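Side-chain contacts in EGF family domain-containing protein (Toxoplasma gondii, PDB 4Z80), which binds a RON2-type peptide as the AMA partner of an AMA-RON2 pair, consistent with a role in forming the moving junction during invasion of host cells: residues 193-198 with 204-209; 69-74 with 169-174; 352-357 with 466-471. One frame throughout, in Å; residues are numbered along the deposited sequence.

Contact 1 (193-198 with 204-209); sequences RFLDTT and QPYTEY
Leu195 runs alongside Tyr206, both heading out in one direction. CB of Leu195 sits 3.8 Å from CD1 of Tyr206, off-centre over the ring in a CH-pi contact. CD1 of Leu195 is over that same face, near the rim. The opposite ring face carries CG of Gln204, so the phenol is held between two aliphatic groups. Its hydroxyl bonds to Tyr222.

Asp196 and Tyr209 meet on the other side of the hairpin. CB of Asp196 lies in the ring plane of Tyr209, 3.7 Å from CE2. Carboxylate and ring are turned 47° apart. With CG opposite the backbone N (chi1 -170°), the carboxylate of Asp196 lies beside its own carbonyl carbon, where OD1 takes both N and OG1 of Thr198 from one face, in an Asx turn. OD2 forms a salt bridge with Lys244.

Backbone bonds set the register. Asp196 and Thr207 are a hydrogen-bonded pair, with Asp196 N to Thr207 O at 2.8 Å and Thr207 N to Asp196 O at 3.0 Å. Tyr209 N reaches Phe194 O at 2.7 Å. Leu195 and Tyr206 also pack on Ile25 of the bound peptide chain. The arrangement is a short antiparallel beta hairpin at the peptide-binding surface.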
loop_
_atom_site.group_PDB
_atom_site.type_symbol
_atom_site.label_atom_id
_atom_site.label_comp_id
_atom_site.label_asym_id
_atom_site.label_seq_id
_atom_site.Cartn_x
_atom_site.Cartn_y
_atom_site.Cartn_z
ATOM N N ARG A 193 15.189 -6.142 -13.037
ATOM C CA ARG A 193 16.606 -6.054 -12.691
ATOM C C ARG A 193 16.868 -5.256 -11.419
ATOM O O ARG A 193 16.367 -4.143 -11.263
ATOM C CB ARG A 193 17.395 -5.404 -13.830
ATOM C CG ARG A 193 17.218 -6.048 -15.190
ATOM C CD ARG A 193 18.166 -7.205 -15.413
ATOM N NE ARG A 193 18.061 -7.703 -16.783
ATOM C CZ ARG A 193 18.412 -8.925 -17.165
ATOM N NH1 ARG A 193 18.900 -9.793 -16.287
ATOM N NH2 ARG A 193 18.265 -9.285 -18.431
ATOM N N PHE A 194 17.677 -5.823 -10.530
ATOM C CA PHE A 194 18.178 -5.112 -9.359
ATOM C C PHE A 194 19.597 -4.662 -9.661
ATOM O O PHE A 194 19.893 -3.470 -9.675
ATOM C CB PHE A 194 18.137 -6.015 -8.120
ATOM C CG PHE A 194 18.603 -5.355 -6.836
ATOM C CD1 PHE A 194 18.519 -3.986 -6.641
ATOM C CD2 PHE A 194 19.117 -6.136 -5.815
ATOM C CE1 PHE A 194 18.943 -3.418 -5.445
ATOM C CE2 PHE A 194 19.538 -5.571 -4.621
ATOM C CZ PHE A 194 19.453 -4.218 -4.440
ATOM N N LEU A 195 20.464 -5.637 -9.911
ATOM C CA LEU A 195 21.813 -5.372 -10.399
ATOM C C LEU A 195 21.850 -5.787 -11.862
ATOM O O LEU A 195 21.888 -6.972 -12.176
ATOM C CB LEU A 195 22.855 -6.128 -9.576
ATOM C CG LEU A 195 22.649 -6.031 -8.065
ATOM C CD1 LEU A 195 23.735 -6.795 -7.322
ATOM C CD2 LEU A 195 22.593 -4.576 -7.610
ATOM N N ASP A 196 21.796 -4.796 -12.744
ATOM C CA ASP A 196 21.725 -5.041 -14.179
ATOM C C ASP A 196 23.117 -5.283 -14.743
ATOM O O ASP A 196 23.877 -4.347 -14.980
ATOM C CB ASP A 196 21.064 -3.865 -14.895
ATOM C CG ASP A 196 20.743 -4.176 -16.345
ATOM O OD1 ASP A 196 21.126 -5.267 -16.819
ATOM O OD2 ASP A 196 20.110 -3.329 -17.008
ATOM N N THR A 197 23.435 -6.550 -14.961
ATOM C CA THR A 197 24.769 -6.943 -15.388
ATOM C C THR A 197 24.962 -6.730 -16.888
ATOM O O THR A 197 26.075 -6.861 -17.401
ATOM C CB THR A 197 25.035 -8.412 -15.028
ATOM O OG1 THR A 197 24.031 -9.239 -15.628
ATOM C CG2 THR A 197 24.999 -8.593 -13.511
ATOM N N THR A 198 23.879 -6.389 -17.584
ATOM C CA THR A 198 23.954 -6.074 -19.006
ATOM C C THR A 198 24.435 -4.637 -19.224
ATOM O O THR A 198 24.615 -4.204 -20.364
ATOM C CB THR A 198 22.591 -6.263 -19.709
ATOM O OG1 THR A 198 21.693 -5.216 -19.320
ATOM C CG2 THR A 198 21.980 -7.617 -19.359
ATOM N N GLN A 204 32.149 -0.778 -11.497
ATOM C CA GLN A 204 31.616 -2.090 -11.130
ATOM C C GLN A 204 30.940 -2.768 -12.327
ATOM O O GLN A 204 30.547 -2.097 -13.281
ATOM C CB GLN A 204 30.632 -1.941 -9.966
ATOM C CG GLN A 204 29.248 -1.456 -10.387
ATOM C CD GLN A 204 28.603 -0.522 -9.380
ATOM O OE1 GLN A 204 29.276 0.082 -8.544
ATOM N NE2 GLN A 204 27.284 -0.390 -9.464
ATOM N N PRO A 205 30.796 -4.105 -12.279
ATOM C CA PRO A 205 30.294 -4.877 -13.425
ATOM C C PRO A 205 28.767 -4.901 -13.564
ATOM O O PRO A 205 28.210 -5.882 -14.062
ATOM C CB PRO A 205 30.831 -6.284 -13.139
ATOM C CG PRO A 205 30.838 -6.365 -11.659
ATOM C CD PRO A 205 31.219 -4.989 -11.176
ATOM N N TYR A 206 28.103 -3.830 -13.146
ATOM C CA TYR A 206 26.652 -3.745 -13.259
ATOM C C TYR A 206 26.183 -2.334 -12.957
ATOM O O TYR A 206 26.935 -1.526 -12.413
ATOM C CB TYR A 206 25.969 -4.728 -12.302
ATOM C CG TYR A 206 26.370 -4.530 -10.859
ATOM C CD1 TYR A 206 25.699 -3.624 -10.047
ATOM C CD2 TYR A 206 27.430 -5.238 -10.311
ATOM C CE1 TYR A 206 26.068 -3.435 -8.729
ATOM C CE2 TYR A 206 27.807 -5.059 -8.995
ATOM C CZ TYR A 206 27.122 -4.156 -8.206
ATOM O OH TYR A 206 27.496 -3.976 -6.895
ATOM N N THR A 207 24.936 -2.046 -13.315
ATOM C CA THR A 207 24.289 -0.810 -12.905
ATOM C C THR A 207 23.202 -1.160 -11.890
ATOM O O THR A 207 22.428 -2.096 -12.098
ATOM C CB THR A 207 23.683 -0.048 -14.096
ATOM O OG1 THR A 207 24.717 0.266 -15.039
ATOM C CG2 THR A 207 23.033 1.249 -13.630
ATOM N N GLU A 208 23.162 -0.406 -10.796
ATOM C CA GLU A 208 22.221 -0.666 -9.707
ATOM C C GLU A 208 20.875 0.006 -9.952
ATOM O O GLU A 208 20.813 1.201 -10.227
ATOM C CB GLU A 208 22.805 -0.181 -8.379
ATOM C CG GLU A 208 21.921 -0.470 -7.166
ATOM C CD GLU A 208 22.411 0.213 -5.900
ATOM O OE1 GLU A 208 23.568 0.690 -5.880
ATOM O OE2 GLU A 208 21.635 0.269 -4.922
ATOM N N TYR A 209 19.806 -0.778 -9.833
ATOM C CA TYR A 209 18.447 -0.260 -9.884
ATOM C C TYR A 209 17.725 -0.696 -8.608
ATOM O O TYR A 209 18.308 -0.637 -7.530
ATOM C CB TYR A 209 17.728 -0.744 -11.152
ATOM C CG TYR A 209 18.338 -0.198 -12.426
ATOM C CD1 TYR A 209 18.200 1.143 -12.764
ATOM C CD2 TYR A 209 19.053 -1.020 -13.284
ATOM C CE1 TYR A 209 18.751 1.651 -13.925
ATOM C CE2 TYR A 209 19.611 -0.520 -14.450
ATOM C CZ TYR A 209 19.454 0.814 -14.762
ATOM O OH TYR A 209 20.005 1.325 -15.914
#

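Contact 2 (69-74 with 169-174); sequences QAYCQS and RQDMVT
Tyr71 and Asp171 form the tight part of this contact. The hydroxyl OH of Tyr71 donates to OD1 of Asp171 over 2.6 Å. OD1 receives it on its syn lone pair, which faces OD2. The same OD1 lies in the ring plane of Tyr71, at the edge, and is 3.3 Å from CE2. Ring and carboxylate planes stand 85° apart, so the carboxylate meets the phenol crosswise and does not stack on it. CG of Asp171 is anti to its own carbonyl carbon (chi1 -83°), which directs the carboxylate from helix 165-172 toward the phenol. Both residues are buried. One face of the Tyr71 ring carries CB of Gln69, near the rim.

The looser side runs through water. One water accepts from N of Gln69 and lies 3.0 Å from OD1 of Asp171, one of several acceptors competing for its protons. A second accepts from NE2 of Gln69 and donates to O of Gln170 at 2.7 Å. Here Gln69 and Gln170 are exposed, and the two segments are joined through solvent.

OD2 of Asp171 accepts from the backbone N of Gln10 of the bound peptide chain, and Asn9 of that chain packs on Tyr71. Tyr71 thus touches the peptide and bonds its carboxylate partner, consistent with fixing that group's rotation. Next to it, Cys72 is tied to Cys274 by a disulfide. The arrangement is a buried tyrosine-aspartate pair in the peptide-binding site.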
loop_
_atom_site.group_PDB
_atom_site.type_symbol
_atom_site.label_atom_id
_atom_site.label_comp_id
_atom_site.label_asym_id
_atom_site.label_seq_id
_atom_site.Cartn_x
_atom_site.Cartn_y
_atom_site.Cartn_z
ATOM N N GLN A 69 2.943 -24.135 -3.225
ATOM C CA GLN A 69 3.405 -24.500 -1.883
ATOM C C GLN A 69 2.649 -23.781 -0.762
ATOM O O GLN A 69 2.783 -24.148 0.406
ATOM C CB GLN A 69 4.904 -24.214 -1.738
ATOM C CG GLN A 69 5.779 -24.955 -2.734
ATOM C CD GLN A 69 5.473 -26.436 -2.782
ATOM O OE1 GLN A 69 5.359 -27.090 -1.747
ATOM N NE2 GLN A 69 5.306 -26.968 -3.987
ATOM N N ALA A 70 1.869 -22.761 -1.118
ATOM C CA ALA A 70 1.091 -21.992 -0.144
ATOM C C ALA A 70 1.964 -21.513 1.017
ATOM O O ALA A 70 1.547 -21.547 2.173
ATOM C CB ALA A 70 -0.085 -22.828 0.376
ATOM N N TYR A 71 3.168 -21.045 0.688
ATOM C CA TYR A 71 4.193 -20.713 1.681
ATOM C C TYR A 71 3.695 -19.891 2.862
ATOM O O TYR A 71 3.906 -20.259 4.012
ATOM C CB TYR A 71 5.333 -19.930 1.027
ATOM C CG TYR A 71 6.066 -20.651 -0.082
ATOM C CD1 TYR A 71 6.949 -21.685 0.204
ATOM C CD2 TYR A 71 5.899 -20.278 -1.406
ATOM C CE1 TYR A 71 7.632 -22.337 -0.809
ATOM C CE2 TYR A 71 6.576 -20.923 -2.421
ATOM C CZ TYR A 71 7.442 -21.952 -2.114
ATOM O OH TYR A 71 8.123 -22.592 -3.124
ATOM N N CYS A 72 3.053 -18.764 2.577
ATOM C CA CYS A 72 2.766 -17.795 3.624
ATOM C C CYS A 72 1.501 -18.132 4.408
ATOM O O CYS A 72 1.130 -17.396 5.318
ATOM C CB CYS A 72 2.657 -16.388 3.028
ATOM S SG CYS A 72 4.193 -15.797 2.242
ATOM N N GLN A 73 0.856 -19.246 4.070
ATOM C CA GLN A 73 -0.267 -19.754 4.865
ATOM C C GLN A 73 0.192 -20.729 5.949
ATOM O O GLN A 73 -0.598 -21.136 6.800
ATOM C CB GLN A 73 -1.307 -20.431 3.964
ATOM C CG GLN A 73 -2.180 -19.428 3.238
ATOM C CD GLN A 73 -3.248 -20.039 2.337
ATOM O OE1 GLN A 73 -3.957 -19.312 1.648
ATOM N NE2 GLN A 73 -3.362 -21.372 2.327
ATOM N N SER A 74 1.468 -21.093 5.918
ATOM C CA SER A 74 2.044 -22.007 6.908
ATOM C C SER A 74 2.050 -21.411 8.309
ATOM O O SER A 74 2.270 -20.209 8.481
ATOM C CB SER A 74 3.472 -22.375 6.521
ATOM O OG SER A 74 4.104 -23.106 7.563
ATOM N N ARG A 169 9.047 -20.976 -12.901
ATOM C CA ARG A 169 8.185 -22.079 -13.307
ATOM C C ARG A 169 7.562 -22.842 -12.131
ATOM O O ARG A 169 6.470 -23.397 -12.274
ATOM C CB ARG A 169 8.968 -23.025 -14.222
ATOM C CG ARG A 169 9.125 -22.454 -15.632
ATOM C CD ARG A 169 10.217 -23.109 -16.474
ATOM N NE ARG A 169 10.664 -24.407 -15.981
ATOM C CZ ARG A 169 11.585 -25.151 -16.589
ATOM N NH1 ARG A 169 11.940 -26.322 -16.073
ATOM N NH2 ARG A 169 12.151 -24.721 -17.713
ATOM N N GLN A 170 8.224 -22.847 -10.973
ATOM C CA GLN A 170 7.743 -23.602 -9.813
ATOM C C GLN A 170 6.984 -22.734 -8.811
ATOM O O GLN A 170 6.163 -23.249 -8.048
ATOM C CB GLN A 170 8.891 -24.276 -9.053
ATOM C CG GLN A 170 10.085 -24.701 -9.878
ATOM C CD GLN A 170 10.030 -26.147 -10.259
ATOM O OE1 GLN A 170 8.991 -26.652 -10.690
ATOM N NE2 GLN A 170 11.153 -26.836 -10.099
ATOM N N ASP A 171 7.297 -21.440 -8.775
ATOM C CA ASP A 171 6.639 -20.534 -7.828
ATOM C C ASP A 171 5.689 -19.564 -8.509
ATOM O O ASP A 171 4.548 -19.435 -8.087
ATOM C CB ASP A 171 7.673 -19.744 -7.011
ATOM C CG ASP A 171 8.211 -20.526 -5.819
ATOM O OD1 ASP A 171 7.663 -21.598 -5.486
ATOM O OD2 ASP A 171 9.184 -20.052 -5.193
ATOM N N MET A 172 6.142 -18.875 -9.546
ATOM C CA MET A 172 5.319 -17.841 -10.165
ATOM C C MET A 172 4.201 -18.391 -11.055
ATOM O O MET A 172 3.030 -18.141 -10.783
ATOM C CB MET A 172 6.202 -16.887 -10.957
ATOM C CG MET A 172 7.049 -15.993 -10.068
ATOM S SD MET A 172 8.232 -15.030 -11.019
ATOM C CE MET A 172 8.738 -13.797 -9.829
ATOM N N VAL A 173 4.536 -19.143 -12.102
ATOM C CA VAL A 173 3.518 -19.494 -13.098
ATOM C C VAL A 173 2.407 -20.384 -12.547
ATOM O O VAL A 173 1.279 -20.343 -13.040
ATOM C CB VAL A 173 4.136 -20.197 -14.335
ATOM C CG1 VAL A 173 5.084 -19.267 -15.042
ATOM C CG2 VAL A 173 4.806 -21.484 -13.946
ATOM N N THR A 174 2.718 -21.178 -11.529
ATOM C CA THR A 174 1.734 -22.073 -10.928
ATOM C C THR A 174 1.029 -21.447 -9.712
ATOM O O THR A 174 0.305 -22.130 -8.983
ATOM C CB THR A 174 2.383 -23.404 -10.511
ATOM O OG1 THR A 174 3.489 -23.156 -9.634
ATOM C CG2 THR A 174 2.884 -24.162 -11.739
HETATM O O HOH W 1 4.956 -22.712 -5.080
HETATM O O HOH W 2 5.856 -25.514 -6.574
#

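Contact 3 (352-357 with 466-471); sequences NVRWGV and LPEDKC
Arg354 and Glu468 are joined by a salt bridge. NH1 of Arg354 lies 3.0 Å from OE1 of Glu468. The hydrogen bond within it is bent, with an angle of 141° at the hydrogen. OE1 is near the guanidinium edge, but NH1 comes from above the carboxylate plane. The two planes are 70° apart, so this is a single direct N-H...O contact, not a flat two-pronged pair. The side chains approach at a slant. Glu468 is fully extended, with CG anti to its backbone N (chi1 176°). Arg354 is bent at chi3 (61°), and its guanidinium lies out to the side of the strand, toward Glu468.

Water makes the second link. It accepts from NH2 of Arg354 at 2.8 Å and donates to OE2 of Glu468 at 2.6 Å. It lies in the guanidinium plane, at the edge. Direct bond and water together engage both terminal nitrogens of the arginine and both oxygens of the glutamate. NE of Arg354 binds a glycerol, probably from the crystallisation liquor.

Other bonds and packing lie around the pair. OD1 of Asp469 accepts from N of Cys471 at 3.0 Å in an Asx turn. OD2 of Asp469 bonds to Ser359, farther along the strand that carries Arg354. The backbone of Arg354 pairs with Ile438 of strand 436-440, and its side chain also packs on Pro366 of strand 363-366. The arrangement is a partly exposed surface salt bridge. It joins the central strand of a three-stranded antiparallel sheet, in a region of apical membrane antigen 1 (PAN clan) sequence, to the irregular end of the modelled chain.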
loop_
_atom_site.group_PDB
_atom_site.type_symbol
_atom_site.label_atom_id
_atom_site.label_comp_id
_atom_site.label_asym_id
_atom_site.label_seq_id
_atom_site.Cartn_x
_atom_site.Cartn_y
_atom_site.Cartn_z
ATOM N N ASN A 352 -18.376 22.573 -2.408
ATOM C CA ASN A 352 -19.664 23.217 -2.606
ATOM C C ASN A 352 -20.819 22.246 -2.782
ATOM O O ASN A 352 -21.783 22.549 -3.472
ATOM C CB ASN A 352 -19.589 24.166 -3.813
ATOM C CG ASN A 352 -18.623 25.311 -3.595
ATOM O OD1 ASN A 352 -17.646 25.460 -4.328
ATOM N ND2 ASN A 352 -18.888 26.129 -2.579
ATOM N N VAL A 353 -20.739 21.085 -2.132
ATOM C CA VAL A 353 -21.851 20.147 -2.156
ATOM C C VAL A 353 -22.053 19.492 -0.800
ATOM O O VAL A 353 -21.153 19.498 0.044
ATOM C CB VAL A 353 -21.671 19.051 -3.229
ATOM C CG1 VAL A 353 -21.881 19.640 -4.640
ATOM C CG2 VAL A 353 -20.302 18.380 -3.107
ATOM N N ARG A 354 -23.258 18.953 -0.632
ATOM C CA ARG A 354 -23.695 18.256 0.585
ATOM C C ARG A 354 -24.209 16.857 0.225
ATOM O O ARG A 354 -24.984 16.717 -0.724
ATOM C CB ARG A 354 -24.816 19.033 1.284
ATOM C CG ARG A 354 -24.550 20.500 1.541
ATOM C CD ARG A 354 -25.851 21.304 1.591
ATOM N NE ARG A 354 -26.748 20.861 2.655
ATOM C CZ ARG A 354 -28.024 21.220 2.756
ATOM N NH1 ARG A 354 -28.574 22.019 1.846
ATOM N NH2 ARG A 354 -28.763 20.772 3.761
ATOM N N TRP A 355 -23.822 15.823 0.973
ATOM C CA TRP A 355 -24.340 14.473 0.717
ATOM C C TRP A 355 -25.847 14.389 0.913
ATOM O O TRP A 355 -26.372 14.901 1.899
ATOM C CB TRP A 355 -23.688 13.437 1.642
ATOM C CG TRP A 355 -22.199 13.338 1.536
ATOM C CD1 TRP A 355 -21.281 13.768 2.449
ATOM C CD2 TRP A 355 -21.453 12.757 0.460
ATOM N NE1 TRP A 355 -20.013 13.501 2.007
ATOM C CE2 TRP A 355 -20.089 12.876 0.790
ATOM C CE3 TRP A 355 -21.807 12.147 -0.746
ATOM C CZ2 TRP A 355 -19.076 12.424 -0.050
ATOM C CZ3 TRP A 355 -20.806 11.696 -1.577
ATOM C CH2 TRP A 355 -19.454 11.836 -1.229
ATOM N N GLY A 356 -26.531 13.702 0.004
ATOM C CA GLY A 356 -27.963 13.500 0.143
ATOM C C GLY A 356 -28.463 12.182 -0.410
ATOM O O GLY A 356 -27.693 11.356 -0.912
ATOM N N VAL A 357 -29.776 11.988 -0.298
ATOM C CA VAL A 357 -30.466 10.859 -0.921
ATOM C C VAL A 357 -31.618 11.429 -1.749
ATOM O O VAL A 357 -32.071 12.538 -1.499
ATOM C CB VAL A 357 -30.988 9.844 0.122
ATOM C CG1 VAL A 357 -29.817 9.193 0.861
ATOM C CG2 VAL A 357 -31.955 10.510 1.097
ATOM N N LEU A 466 -28.752 17.553 -7.622
ATOM C CA LEU A 466 -30.180 17.824 -7.787
ATOM C C LEU A 466 -30.579 18.985 -6.889
ATOM O O LEU A 466 -29.941 19.234 -5.867
ATOM C CB LEU A 466 -31.027 16.593 -7.449
ATOM C CG LEU A 466 -30.935 15.400 -8.389
ATOM C CD1 LEU A 466 -31.654 14.195 -7.791
ATOM C CD2 LEU A 466 -31.511 15.740 -9.754
ATOM N N PRO A 467 -31.649 19.706 -7.262
ATOM C CA PRO A 467 -32.167 20.746 -6.369
ATOM C C PRO A 467 -32.637 20.147 -5.048
ATOM O O PRO A 467 -33.127 19.012 -5.030
ATOM C CB PRO A 467 -33.340 21.346 -7.158
ATOM C CG PRO A 467 -33.705 20.308 -8.170
ATOM C CD PRO A 467 -32.445 19.572 -8.492
ATOM N N GLU A 468 -32.489 20.900 -3.963
ATOM C CA GLU A 468 -32.883 20.414 -2.652
ATOM C C GLU A 468 -34.397 20.341 -2.532
ATOM O O GLU A 468 -35.115 21.230 -2.995
ATOM C CB GLU A 468 -32.317 21.305 -1.535
ATOM C CG GLU A 468 -32.786 20.880 -0.138
ATOM C CD GLU A 468 -32.093 21.620 0.995
ATOM O OE1 GLU A 468 -31.306 22.550 0.723
ATOM O OE2 GLU A 468 -32.344 21.264 2.167
ATOM N N ASP A 469 -34.876 19.256 -1.935
ATOM C CA ASP A 469 -36.252 19.187 -1.468
ATOM C C ASP A 469 -36.354 20.013 -0.191
ATOM O O ASP A 469 -35.968 19.553 0.878
ATOM C CB ASP A 469 -36.669 17.737 -1.220
ATOM C CG ASP A 469 -38.134 17.604 -0.830
ATOM O OD1 ASP A 469 -38.793 18.639 -0.585
ATOM O OD2 ASP A 469 -38.627 16.460 -0.775
ATOM N N LYS A 470 -36.872 21.232 -0.303
ATOM C CA LYS A 470 -36.915 22.138 0.839
ATOM C C LYS A 470 -38.201 21.997 1.653
ATOM O O LYS A 470 -38.440 22.777 2.576
ATOM C CB LYS A 470 -36.757 23.585 0.368
ATOM C CG LYS A 470 -35.411 23.876 -0.275
ATOM C CD LYS A 470 -35.280 25.335 -0.665
ATOM C CE LYS A 470 -33.965 25.594 -1.380
ATOM N NZ LYS A 470 -33.908 26.963 -1.958
ATOM N N CYS A 471 -39.016 20.998 1.320
ATOM C CA CYS A 471 -40.301 20.796 1.988
ATOM C C CYS A 471 -40.230 19.753 3.103
ATOM O O CYS A 471 -41.203 19.554 3.832
ATOM C CB CYS A 471 -41.362 20.380 0.970
ATOM S SG CYS A 471 -41.839 21.693 -0.170
HETATM O O HOH W 3 -31.252 21.753 4.523
#

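How the contacts relate
Contact 2 closes first along the chain, then contact 1, and contact 3 comes last. Contacts 1 and 2 are neighbours: their centres are about 27 Å apart and their nearest atoms about 11 Å apart. They share no sheet. One is the hairpin of strands 195-196 and 207-208, the other a loop set against helix 165-172. Both touch the bound peptide chain, which is consistent with one extended peptide-binding surface. Contact 3 lies on the opposite side of the chain's centre, about 59 Å from contact 1 and about 52 Å from contact 2 between centres. It joins the end of the modelled chain to strand 353-359, and the peptide touches neither of its segments.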